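Local coordinates for phosphate transporter (Thermotoga maritima MSB8, PDB 6L85), which probably imports inorganic phosphate across the cell membrane, driven by sodium ions, as a bacterial relative of the human SLC20 carriers, at residues A7-L10 and G11-A15; N257-A260 and N261-P265; V282-F286 and L287-L291. One frame throughout, in Å; residues are numbered along the deposited sequence.

Contact 1. Residues A7-L10 and G11-A15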
loop_
_atom_site.group_PDB
_atom_site.type_symbol
_atom_site.label_atom_id
_atom_site.label_comp_id
_atom_site.label_asym_id
_atom_site.label_seq_id
_atom_site.Cartn_x
_atom_site.Cartn_y
_atom_site.Cartn_z
ATOM N N ALA B 7 14.250 -17.008 21.088
ATOM C CA ALA B 7 14.444 -15.800 20.297
ATOM C C ALA B 7 13.114 -15.229 19.829
ATOM O O ALA B 7 12.913 -14.011 19.859
ATOM C CB ALA B 7 15.343 -16.095 19.093
ATOM N N GLY B 8 12.201 -16.085 19.375
ATOM C CA GLY B 8 10.899 -15.591 18.954
ATOM C C GLY B 8 10.164 -14.908 20.087
ATOM O O GLY B 8 9.615 -13.818 19.924
ATOM N N ILE B 9 10.189 -15.517 21.268
ATOM C CA ILE B 9 9.470 -14.944 22.403
ATOM C C ILE B 9 10.088 -13.614 22.808
ATOM O O ILE B 9 9.385 -12.612 22.993
ATOM C CB ILE B 9 9.438 -15.943 23.572
ATOM C CG1 ILE B 9 8.423 -17.050 23.285
ATOM C CG2 ILE B 9 9.109 -15.242 24.885
ATOM C CD1 ILE B 9 8.785 -18.350 23.942
ATOM N N LEU B 10 11.416 -13.582 22.932
ATOM C CA LEU B 10 12.095 -12.373 23.381
ATOM C C LEU B 10 11.988 -11.253 22.348
ATOM O O LEU B 10 11.766 -10.087 22.705
ATOM C CB LEU B 10 13.555 -12.705 23.698
ATOM C CG LEU B 10 13.747 -13.543 24.971
ATOM C CD1 LEU B 10 15.223 -13.912 25.206
ATOM C CD2 LEU B 10 13.180 -12.788 26.168
ATOM N N GLY B 11 12.141 -11.582 21.060
ATOM C CA GLY B 11 11.964 -10.580 20.026
ATOM C C GLY B 11 10.539 -10.067 19.985
ATOM O O GLY B 11 10.302 -8.872 19.779
ATOM N N PHE B 12 9.572 -10.947 20.246
ATOM C CA PHE B 12 8.192 -10.484 20.291
ATOM C C PHE B 12 7.988 -9.509 21.439
ATOM O O PHE B 12 7.332 -8.481 21.279
ATOM C CB PHE B 12 7.227 -11.663 20.420
ATOM C CG PHE B 12 5.814 -11.228 20.496
ATOM C CD1 PHE B 12 5.079 -11.026 19.335
ATOM C CD2 PHE B 12 5.237 -10.941 21.721
ATOM C CE1 PHE B 12 3.781 -10.579 19.409
ATOM C CE2 PHE B 12 3.943 -10.489 21.797
ATOM C CZ PHE B 12 3.212 -10.304 20.641
ATOM N N ILE B 13 8.521 -9.833 22.619
ATOM C CA ILE B 13 8.355 -8.944 23.769
ATOM C C ILE B 13 9.021 -7.589 23.511
ATOM O O ILE B 13 8.456 -6.528 23.805
ATOM C CB ILE B 13 8.905 -9.631 25.032
ATOM C CG1 ILE B 13 8.028 -10.842 25.382
ATOM C CG2 ILE B 13 9.018 -8.637 26.186
ATOM C CD1 ILE B 13 8.531 -11.624 26.598
ATOM N N MET B 14 10.228 -7.605 22.952
ATOM C CA MET B 14 10.887 -6.355 22.605
ATOM C C MET B 14 10.049 -5.536 21.620
ATOM O O MET B 14 9.878 -4.324 21.792
ATOM C CB MET B 14 12.267 -6.658 22.035
ATOM C CG MET B 14 13.008 -5.456 21.572
ATOM S SD MET B 14 13.614 -4.464 22.955
ATOM C CE MET B 14 14.185 -3.027 22.071
ATOM N N ALA B 15 9.532 -6.188 20.562
ATOM C CA ALA B 15 8.733 -5.486 19.556
ATOM C C ALA B 15 7.462 -4.904 20.168
ATOM O O ALA B 15 7.079 -3.753 19.882
ATOM C CB ALA B 15 8.402 -6.454 18.412
#
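A7-L10 and G11-A15 are consecutive turns of helix 2-32, an alpha-helix in the membrane part of this transporter. Four backbone bonds of the i to i+4 kind tie them together. G11 N donates to A7 O at 2.8 Å, and F12 N to G8 O at 2.9 Å. I13 N reaches I9 O, and M14 N reaches L10 O at 2.9 Å; the last is the straightest, with 169° at the hydrogen.

One side-chain pair spans the turn. I9 and I13 lie side by side and point the same way. I9 CG2 meets I13 CD1 at 4.0 Å. In I9 the CG2 branch is the one turned away from the backbone N, next to its own carbonyl carbon, and this leads it up the helix to I13. I13 turns its CG1 branch back over the preceding turn (chi1 -67°), where CG1 lies 3.3 Å from I9 O. The pair makes a small apolar patch, with I9 on the protein surface.

F12 and M14 touch the earlier turn mainly through CB. F12 CB sits 3.3 Å from G8 O and M14 CB 3.5 Å from L10 O, and both side chains then run away from A7-L10. G11 is buried and has no side chain, and its backbone O packs against A262 CB of helix 260-275.

Other faces of the turns pack on three helices. L10 and M14 pack on helix 76-99. A7, M14 and A15 meet helix 260-275, and F12 rests on L291 and L298 of helix 286-302.

Contact 2. Residues N257-A260 and N261-P265. With NA (sodium ion), chain R.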
loop_
_atom_site.group_PDB
_atom_site.type_symbol
_atom_site.label_atom_id
_atom_site.label_comp_id
_atom_site.label_asym_id
_atom_site.label_seq_id
_atom_site.Cartn_x
_atom_site.Cartn_y
_atom_site.Cartn_z
ATOM N N ASN B 257 12.331 2.357 10.681
ATOM C CA ASN B 257 13.582 2.551 11.412
ATOM C C ASN B 257 13.690 1.643 12.631
ATOM O O ASN B 257 14.787 1.169 12.945
ATOM C CB ASN B 257 13.749 4.021 11.854
ATOM C CG ASN B 257 15.216 4.373 12.181
ATOM O OD1 ASN B 257 15.632 4.296 13.329
ATOM N ND2 ASN B 257 15.997 4.702 11.162
ATOM N N ASP B 258 12.582 1.362 13.315
ATOM C CA ASP B 258 12.653 0.724 14.616
ATOM C C ASP B 258 12.364 -0.775 14.616
ATOM O O ASP B 258 12.618 -1.410 15.647
ATOM C CB ASP B 258 11.680 1.394 15.590
ATOM C CG ASP B 258 12.240 2.673 16.215
ATOM O OD1 ASP B 258 13.131 3.320 15.643
ATOM O OD2 ASP B 258 11.732 3.050 17.277
ATOM N N VAL B 259 11.822 -1.365 13.533
ATOM C CA VAL B 259 11.656 -2.818 13.616
ATOM C C VAL B 259 13.011 -3.470 13.859
ATOM O O VAL B 259 13.095 -4.472 14.568
ATOM C CB VAL B 259 10.931 -3.412 12.380
ATOM C CG1 VAL B 259 11.816 -3.379 11.113
ATOM C CG2 VAL B 259 10.448 -4.867 12.688
ATOM N N ALA B 260 14.085 -2.862 13.354
ATOM C CA ALA B 260 15.452 -3.305 13.635
ATOM C C ALA B 260 15.730 -3.537 15.117
ATOM O O ALA B 260 16.485 -4.452 15.451
ATOM C CB ALA B 260 16.467 -2.292 13.096
ATOM N N ASN B 261 15.137 -2.747 16.018
ATOM C CA ASN B 261 15.503 -2.907 17.426
ATOM C C ASN B 261 15.081 -4.257 17.985
ATOM O O ASN B 261 15.631 -4.704 19.008
ATOM C CB ASN B 261 14.922 -1.784 18.283
ATOM C CG ASN B 261 15.280 -0.412 17.760
ATOM O OD1 ASN B 261 16.263 -0.240 17.006
ATOM N ND2 ASN B 261 14.514 0.578 18.167
ATOM N N ALA B 262 14.122 -4.916 17.339
ATOM C CA ALA B 262 13.773 -6.291 17.679
ATOM C C ALA B 262 14.232 -7.291 16.631
ATOM O O ALA B 262 14.650 -8.396 16.988
ATOM C CB ALA B 262 12.262 -6.423 17.886
ATOM N N ALA B 263 14.211 -6.910 15.351
ATOM C CA ALA B 263 14.496 -7.843 14.266
ATOM C C ALA B 263 15.993 -8.077 14.071
ATOM O O ALA B 263 16.378 -9.169 13.621
ATOM C CB ALA B 263 13.860 -7.352 12.958
ATOM N N GLY B 264 16.840 -7.077 14.340
ATOM C CA GLY B 264 18.271 -7.256 14.270
ATOM C C GLY B 264 18.777 -8.338 15.204
ATOM O O GLY B 264 19.422 -9.295 14.771
ATOM N N PRO B 265 18.475 -8.236 16.505
ATOM C CA PRO B 265 18.935 -9.303 17.417
ATOM C C PRO B 265 18.382 -10.665 17.058
ATOM O O PRO B 265 19.131 -11.661 17.061
ATOM C CB PRO B 265 18.458 -8.815 18.798
ATOM C CG PRO B 265 18.423 -7.302 18.660
ATOM C CD PRO B 265 17.892 -7.095 17.246
HETATM NA NA NA R . 15.376 3.642 15.504
HETATM O O HOH W 1 16.450 1.679 15.119
#
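D258 and N261 meet across this contact, beside a sodium ion. N257 OD1 and D258 OD1 bind the same sodium ion, each at 2.3 Å, and a water is a third ligand. T107 OG1 and I344 O complete the site. N257 has its amide carbon anti to the backbone N (chi1 -160°), which carries OD1 to the metal.

Water extends the site to the next segment. The sodium-bound water donates to N257 O and, at 2.7 Å, to N261 OD1. N261 is therefore a second-shell residue. Its ND2 bonds T106 OG1 and T107 OG1.

Other side-chain contact is packing. D258 and N261 cross obliquely, carboxylate and amide planes 43° apart, with D258 CG 3.7 Å from N261 ND2. V259 CG2 meets A263 CB at 4.2 Å.

Backbone bonds carry the chain from helix 231-258 into helix 260-275. N261 N donates to D258 O at 2.9 Å from well above the carbonyl plane. V259 O takes two donors. A263 N comes in the carbonyl plane at 2.8 Å, while A262 N approaches from above it. G264 N bonds A260 O. P265 has no N-H to continue the pattern, and the helix kinks there.

The carboxylate of D258 would offset part of the sodium charge. Through the water and T107, N261 probably steadies the ligand shell, consistent with an ion site at the junction of helices 231-258 and 260-275, closed by T107 and I344.

Contact 3. Residues V282-F286 and L287-L291. With LMT (dodecyl-beta-D-maltoside), chain O.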
loop_
_atom_site.group_PDB
_atom_site.type_symbol
_atom_site.label_atom_id
_atom_site.label_comp_id
_atom_site.label_asym_id
_atom_site.label_seq_id
_atom_site.Cartn_x
_atom_site.Cartn_y
_atom_site.Cartn_z
ATOM N N VAL B 282 24.988 -9.467 5.073
ATOM C CA VAL B 282 23.906 -10.024 5.880
ATOM C C VAL B 282 22.580 -9.880 5.142
ATOM O O VAL B 282 22.244 -8.799 4.648
ATOM C CB VAL B 282 23.842 -9.326 7.250
ATOM C CG1 VAL B 282 22.610 -9.774 8.042
ATOM C CG2 VAL B 282 25.108 -9.588 8.037
ATOM N N GLU B 283 21.818 -10.966 5.067
ATOM C CA GLU B 283 20.447 -10.923 4.573
ATOM C C GLU B 283 19.511 -11.131 5.759
ATOM O O GLU B 283 19.590 -12.161 6.442
ATOM C CB GLU B 283 20.214 -11.984 3.497
ATOM C CG GLU B 283 21.414 -12.214 2.591
ATOM C CD GLU B 283 21.480 -13.642 2.055
ATOM O OE1 GLU B 283 21.171 -14.591 2.821
ATOM O OE2 GLU B 283 21.847 -13.812 0.868
ATOM N N ILE B 284 18.658 -10.146 6.023
ATOM C CA ILE B 284 17.736 -10.235 7.156
ATOM C C ILE B 284 16.590 -11.180 6.809
ATOM O O ILE B 284 15.835 -10.911 5.860
ATOM C CB ILE B 284 17.198 -8.853 7.560
ATOM C CG1 ILE B 284 18.357 -7.919 7.935
ATOM C CG2 ILE B 284 16.218 -8.996 8.737
ATOM C CD1 ILE B 284 19.018 -8.296 9.255
ATOM N N PRO B 285 16.421 -12.283 7.541
ATOM C CA PRO B 285 15.311 -13.210 7.249
ATOM C C PRO B 285 13.965 -12.529 7.455
ATOM O O PRO B 285 13.708 -11.910 8.497
ATOM C CB PRO B 285 15.526 -14.356 8.251
ATOM C CG PRO B 285 16.957 -14.209 8.736
ATOM C CD PRO B 285 17.231 -12.725 8.690
ATOM N N PHE B 286 13.105 -12.642 6.440
ATOM C CA PHE B 286 11.822 -11.954 6.484
ATOM C C PHE B 286 11.018 -12.347 7.708
ATOM O O PHE B 286 10.249 -11.537 8.228
ATOM C CB PHE B 286 11.035 -12.221 5.200
ATOM C CG PHE B 286 10.980 -11.027 4.298
ATOM C CD1 PHE B 286 10.440 -9.834 4.761
ATOM C CD2 PHE B 286 11.513 -11.066 3.024
ATOM C CE1 PHE B 286 10.403 -8.704 3.960
ATOM C CE2 PHE B 286 11.484 -9.941 2.217
ATOM C CZ PHE B 286 10.926 -8.756 2.693
ATOM N N LEU B 287 11.187 -13.575 8.185
ATOM C CA LEU B 287 10.539 -13.981 9.425
ATOM C C LEU B 287 10.854 -13.013 10.566
ATOM O O LEU B 287 9.957 -12.644 11.334
ATOM C CB LEU B 287 10.972 -15.409 9.774
ATOM C CG LEU B 287 10.040 -16.283 10.609
ATOM C CD1 LEU B 287 8.587 -15.933 10.312
ATOM C CD2 LEU B 287 10.297 -17.761 10.321
ATOM N N ALA B 288 12.125 -12.584 10.688
ATOM C CA ALA B 288 12.503 -11.608 11.718
ATOM C C ALA B 288 11.718 -10.317 11.578
ATOM O O ALA B 288 11.239 -9.753 12.570
ATOM C CB ALA B 288 14.014 -11.300 11.658
ATOM N N LEU B 289 11.612 -9.803 10.354
ATOM C CA LEU B 289 10.924 -8.532 10.149
ATOM C C LEU B 289 9.430 -8.665 10.401
ATOM O O LEU B 289 8.794 -7.730 10.906
ATOM C CB LEU B 289 11.170 -8.034 8.739
ATOM C CG LEU B 289 12.604 -7.661 8.448
ATOM C CD1 LEU B 289 12.747 -7.438 6.940
ATOM C CD2 LEU B 289 12.961 -6.395 9.239
ATOM N N LEU B 290 8.855 -9.832 10.057
ATOM C CA LEU B 290 7.425 -10.067 10.244
ATOM C C LEU B 290 7.086 -10.177 11.721
ATOM O O LEU B 290 6.084 -9.614 12.175
ATOM C CB LEU B 290 7.006 -11.343 9.509
ATOM C CG LEU B 290 6.610 -11.292 8.038
ATOM C CD1 LEU B 290 7.420 -10.327 7.285
ATOM C CD2 LEU B 290 6.781 -12.684 7.438
ATOM N N LEU B 291 7.925 -10.887 12.482
ATOM C CA LEU B 291 7.748 -10.980 13.930
ATOM C C LEU B 291 7.854 -9.607 14.569
ATOM O O LEU B 291 7.010 -9.226 15.395
ATOM C CB LEU B 291 8.797 -11.927 14.518
ATOM C CG LEU B 291 9.038 -11.963 16.033
ATOM C CD1 LEU B 291 7.909 -12.649 16.748
ATOM C CD2 LEU B 291 10.371 -12.658 16.362
HETATM C "C1'" LMT O . 12.822 -7.746 -1.898
HETATM C "C2'" LMT O . 13.876 -8.425 -1.049
HETATM C "C3'" LMT O . 15.231 -8.619 -1.716
HETATM C "C4'" LMT O . 15.131 -8.812 -3.211
HETATM C "C5'" LMT O . 14.116 -7.829 -3.786
HETATM C "C6'" LMT O . 14.112 -7.889 -5.298
HETATM O "O1'" LMT O . 11.544 -8.114 -1.361
HETATM O "O2'" LMT O . 14.101 -7.661 0.119
HETATM O "O3'" LMT O . 15.814 -9.757 -1.122
HETATM O "O5'" LMT O . 12.834 -8.137 -3.250
HETATM O "O6'" LMT O . 15.452 -7.807 -5.784
HETATM C C1 LMT O . 11.034 -7.268 -0.312
HETATM C C2 LMT O . 9.552 -7.662 -0.099
HETATM C C3 LMT O . 8.705 -6.366 -0.077
HETATM C C4 LMT O . 7.393 -6.729 0.633
HETATM C C5 LMT O . 6.381 -5.604 0.348
HETATM C C6 LMT O . 4.986 -6.244 0.417
HETATM C C7 LMT O . 3.972 -5.118 0.721
HETATM C C8 LMT O . 3.581 -4.432 -0.616
HETATM C C9 LMT O . 2.877 -3.093 -0.275
HETATM C C10 LMT O . 1.343 -3.315 -0.188
HETATM C C11 LMT O . 0.651 -1.949 -0.288
HETATM C C12 LMT O . -0.811 -2.067 0.154
#
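The chi1 of F286, -107°, lies off the usual staggered positions and sets its ring beside L289 and L290. L289 has CG anti to its own carbonyl carbon (chi1 -66°), which sends CD1 to the ring. This is the N-terminal start of helix 286-302, with P285 as the N-cap residue.

F286 CD1 is 4.0 Å from L289 CD1 and equally far from L290 CD1. Both methyls approach the ring obliquely. On its far end the ring meets a dodecyl maltoside. Detergent C1 lies in plane at the ring edge, and F286 CZ is 3.3 Å from detergent C2. An alanine in place of F286 is likely to leave L289 CD1 and L290 CD1 without their aromatic neighbour and open a gap beside the detergent chain.

On another side of the turn, I284 and L289 cross at about a right angle. I284 CG2 meets L289 CG at 3.9 Å and also touches the methyl of A288. I284 and P285 pack on A267 of helix 260-275. At the subunit interface, E201 of the second subunit packs on F286, and L204 of that subunit on L287 and L290.

Two backbone bonds begin the helix. A288 N to P285 O is weak, bent to 126° at the hydrogen. L290 N donates to F286 O at 2.9 Å, nearly in line with the carbonyl bond, and L290 CD1 lies 3.2 Å from the same oxygen.

Along the chain the order is contact 1, 2, 3. In space they form one cluster. The centre of contact 2 is about 10 Å from those of contacts 1 and 3, which are about 13 Å apart. Helices 2-32, 260-275 and 286-302 meet here. M14 CG packs on N261 O and A262 CB. V259 CG1 touches L289 CD2, and A263 CB lies against A288 O. L291 CD1 reaches G8 O and F12 CB, closing the triangle. Contact 2 is buried and supplies N257 and D258 to one of the three sodium sites. Contacts 1 and 3 lie further from the chain centre, and contact 3 reaches the second subunit. The packing thus runs from ion site to subunit interface.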